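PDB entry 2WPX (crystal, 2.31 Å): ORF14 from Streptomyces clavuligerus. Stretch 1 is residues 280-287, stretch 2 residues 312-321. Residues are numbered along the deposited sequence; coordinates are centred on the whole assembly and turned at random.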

# COMPACT_ATOMS: atom_id res chain seq x y z
N LEU A 280 15.37 18.82 2.28
CA LEU A 280 14.47 18.28 3.30
C LEU A 280 14.13 16.79 3.10
O LEU A 280 14.11 16.02 4.04
CB LEU A 280 13.19 19.10 3.31
CG LEU A 280 13.19 20.27 4.29
CD1 LEU A 280 14.57 20.62 4.80
CD2 LEU A 280 12.43 21.46 3.78
N GLY A 281 13.95 16.36 1.87
CA GLY A 281 13.54 14.94 1.68
C GLY A 281 14.60 13.93 2.06
O GLY A 281 14.30 12.89 2.65
N THR A 282 15.86 14.21 1.70
CA THR A 282 16.96 13.39 2.18
C THR A 282 17.08 13.47 3.70
O THR A 282 17.24 12.48 4.36
CB THR A 282 18.27 13.78 1.49
OG1 THR A 282 18.12 13.55 0.08
CG2 THR A 282 19.41 12.90 1.99
N LEU A 283 17.00 14.66 4.27
CA LEU A 283 17.21 14.78 5.71
C LEU A 283 16.10 14.02 6.42
O LEU A 283 16.36 13.27 7.32
CB LEU A 283 17.16 16.24 6.14
CG LEU A 283 16.95 16.44 7.64
CD1 LEU A 283 18.21 16.08 8.41
CD2 LEU A 283 16.53 17.86 7.93
N LEU A 284 14.86 14.25 6.00
CA LEU A 284 13.71 13.58 6.56
C LEU A 284 13.79 12.02 6.48
O LEU A 284 13.58 11.34 7.47
CB LEU A 284 12.43 14.16 5.92
CG LEU A 284 12.01 15.52 6.47
CD1 LEU A 284 10.77 16.02 5.74
CD2 LEU A 284 11.74 15.52 8.01
N LYS A 285 14.12 11.44 5.33
CA LYS A 285 14.17 9.97 5.25
C LYS A 285 15.24 9.37 6.13
O LYS A 285 15.01 8.33 6.77
CB LYS A 285 14.35 9.45 3.83
CG LYS A 285 13.19 9.71 2.96
CD LYS A 285 13.60 9.38 1.55
CE LYS A 285 12.45 8.75 0.78
NZ LYS A 285 11.70 9.89 0.29
N LEU A 286 16.40 10.04 6.19
CA LEU A 286 17.51 9.52 6.97
C LEU A 286 17.24 9.70 8.44
O LEU A 286 17.51 8.78 9.21
CB LEU A 286 18.82 10.17 6.59
CG LEU A 286 19.38 9.61 5.30
CD1 LEU A 286 20.47 10.55 4.90
CD2 LEU A 286 19.94 8.20 5.51
N ALA A 287 16.71 10.86 8.84
CA ALA A 287 16.39 11.03 10.26
C ALA A 287 15.28 10.06 10.67
O ALA A 287 15.36 9.46 11.73
CB ALA A 287 15.95 12.53 10.59
N PRO A 312 12.10 13.65 -8.57
CA PRO A 312 12.70 14.20 -7.34
C PRO A 312 12.82 13.18 -6.16
O PRO A 312 13.94 12.93 -5.65
CB PRO A 312 11.79 15.35 -7.01
CG PRO A 312 11.18 15.75 -8.37
CD PRO A 312 11.00 14.49 -9.10
N MET A 313 11.70 12.58 -5.73
CA MET A 313 11.74 11.58 -4.66
C MET A 313 12.42 10.31 -5.13
O MET A 313 13.10 9.64 -4.36
CB MET A 313 10.36 11.24 -4.05
CG MET A 313 9.72 12.30 -3.14
SD MET A 313 10.81 13.59 -2.41
CE MET A 313 11.56 12.73 -1.03
N ILE A 314 12.22 9.95 -6.39
CA ILE A 314 13.01 8.81 -6.90
C ILE A 314 14.54 9.09 -6.76
O ILE A 314 15.33 8.25 -6.33
CB ILE A 314 12.65 8.52 -8.36
CG1 ILE A 314 11.24 7.85 -8.41
CG2 ILE A 314 13.68 7.62 -8.95
CD1 ILE A 314 10.71 7.57 -9.84
N ALA A 315 14.95 10.29 -7.14
CA ALA A 315 16.35 10.69 -6.98
C ALA A 315 16.77 10.62 -5.52
O ALA A 315 17.83 10.12 -5.18
CB ALA A 315 16.54 12.05 -7.55
N VAL A 316 15.90 11.05 -4.62
CA VAL A 316 16.21 10.86 -3.21
C VAL A 316 16.29 9.42 -2.73
O VAL A 316 17.19 9.08 -1.96
CB VAL A 316 15.26 11.64 -2.34
CG1 VAL A 316 15.55 11.33 -0.87
CG2 VAL A 316 15.49 13.14 -2.61
N ASN A 317 15.38 8.58 -3.19
CA ASN A 317 15.31 7.21 -2.71
C ASN A 317 16.55 6.43 -3.18
O ASN A 317 17.18 5.76 -2.37
CB ASN A 317 13.99 6.51 -3.14
CG ASN A 317 12.83 6.89 -2.26
OD1 ASN A 317 13.04 7.19 -1.07
ND2 ASN A 317 11.61 6.95 -2.82
N ALA A 318 16.90 6.63 -4.46
CA ALA A 318 18.08 6.01 -5.08
C ALA A 318 19.37 6.37 -4.37
O ALA A 318 20.16 5.46 -4.04
CB ALA A 318 18.18 6.38 -6.60
N ALA A 319 19.59 7.66 -4.13
CA ALA A 319 20.79 8.10 -3.34
C ALA A 319 20.86 7.32 -2.06
O ALA A 319 21.92 7.15 -1.50
CB ALA A 319 20.72 9.61 -2.98
N LEU A 320 19.72 6.88 -1.56
CA LEU A 320 19.72 6.28 -0.23
C LEU A 320 19.92 4.76 -0.30
O LEU A 320 19.90 4.09 0.72
CB LEU A 320 18.40 6.57 0.49
CG LEU A 320 18.31 7.80 1.41
CD1 LEU A 320 18.70 9.00 0.61
CD2 LEU A 320 16.92 7.96 1.98
N GLY A 321 20.06 4.20 -1.52
CA GLY A 321 20.24 2.76 -1.65
C GLY A 321 18.96 2.02 -2.09
O GLY A 321 19.00 0.79 -2.30

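Two helical segments cross here at -45°, their axes 9.7 Å apart at closest approach, and the contact is held by packing alone: no hydrogen bond passes between them. The backbones come nearest where Thr282 CA lies 6.0 Å from Val316 CA, and each helix keeps its own i to i+4 hydrogen bonds.

Lys285 covers the most surface. Its CA-to-CB bond points toward the second stretch, and its long chain serves mainly as a hydrocarbon. CB lies 3.5 Å from Leu320 CD2, and CD lies 3.7 Å from Val316 CG1. The ammonium ends beside Met313, with Lys285 NZ 3.1 Å from Met313 CE, and finds its hydrogen bonds elsewhere in the structure. Although NZ is 3.3 Å from Asn317 OD1, the angle is too poor for a bond; Lys285 CE and Asn317 OD1, modelled 2.5 Å apart, are too close to interpret.

Leu320 is the second anchor. Its CA-to-CB bond points toward stretch 1, and its branched end meets three residues spread over about one turn of the first helix: Lys285, Thr282 (CG2 to CD1, 4.2 Å) and Leu286 (CG to CG, 4.4 Å). The chain then turns at Gly321, whose positive phi completes a Schellman motif; a CB there would jam against the preceding carbonyl oxygen.

Thr282 and Val316 fill the centre. Val316, at chi1 t, brings CG1 to 3.5 Å from Thr282 OG1, a van der Waals contact in which the hydroxyl gains no partner from the valine. Beside them Gly281 leaves room: its CA sits 4.0 Å from Met313 CE, whereas an ideal CB would come within 2.8 Å of that methyl and clash. The rule to read is complementary bulk: a bare backbone under the methionine tip, and aliphatic length where the leucine reaches across.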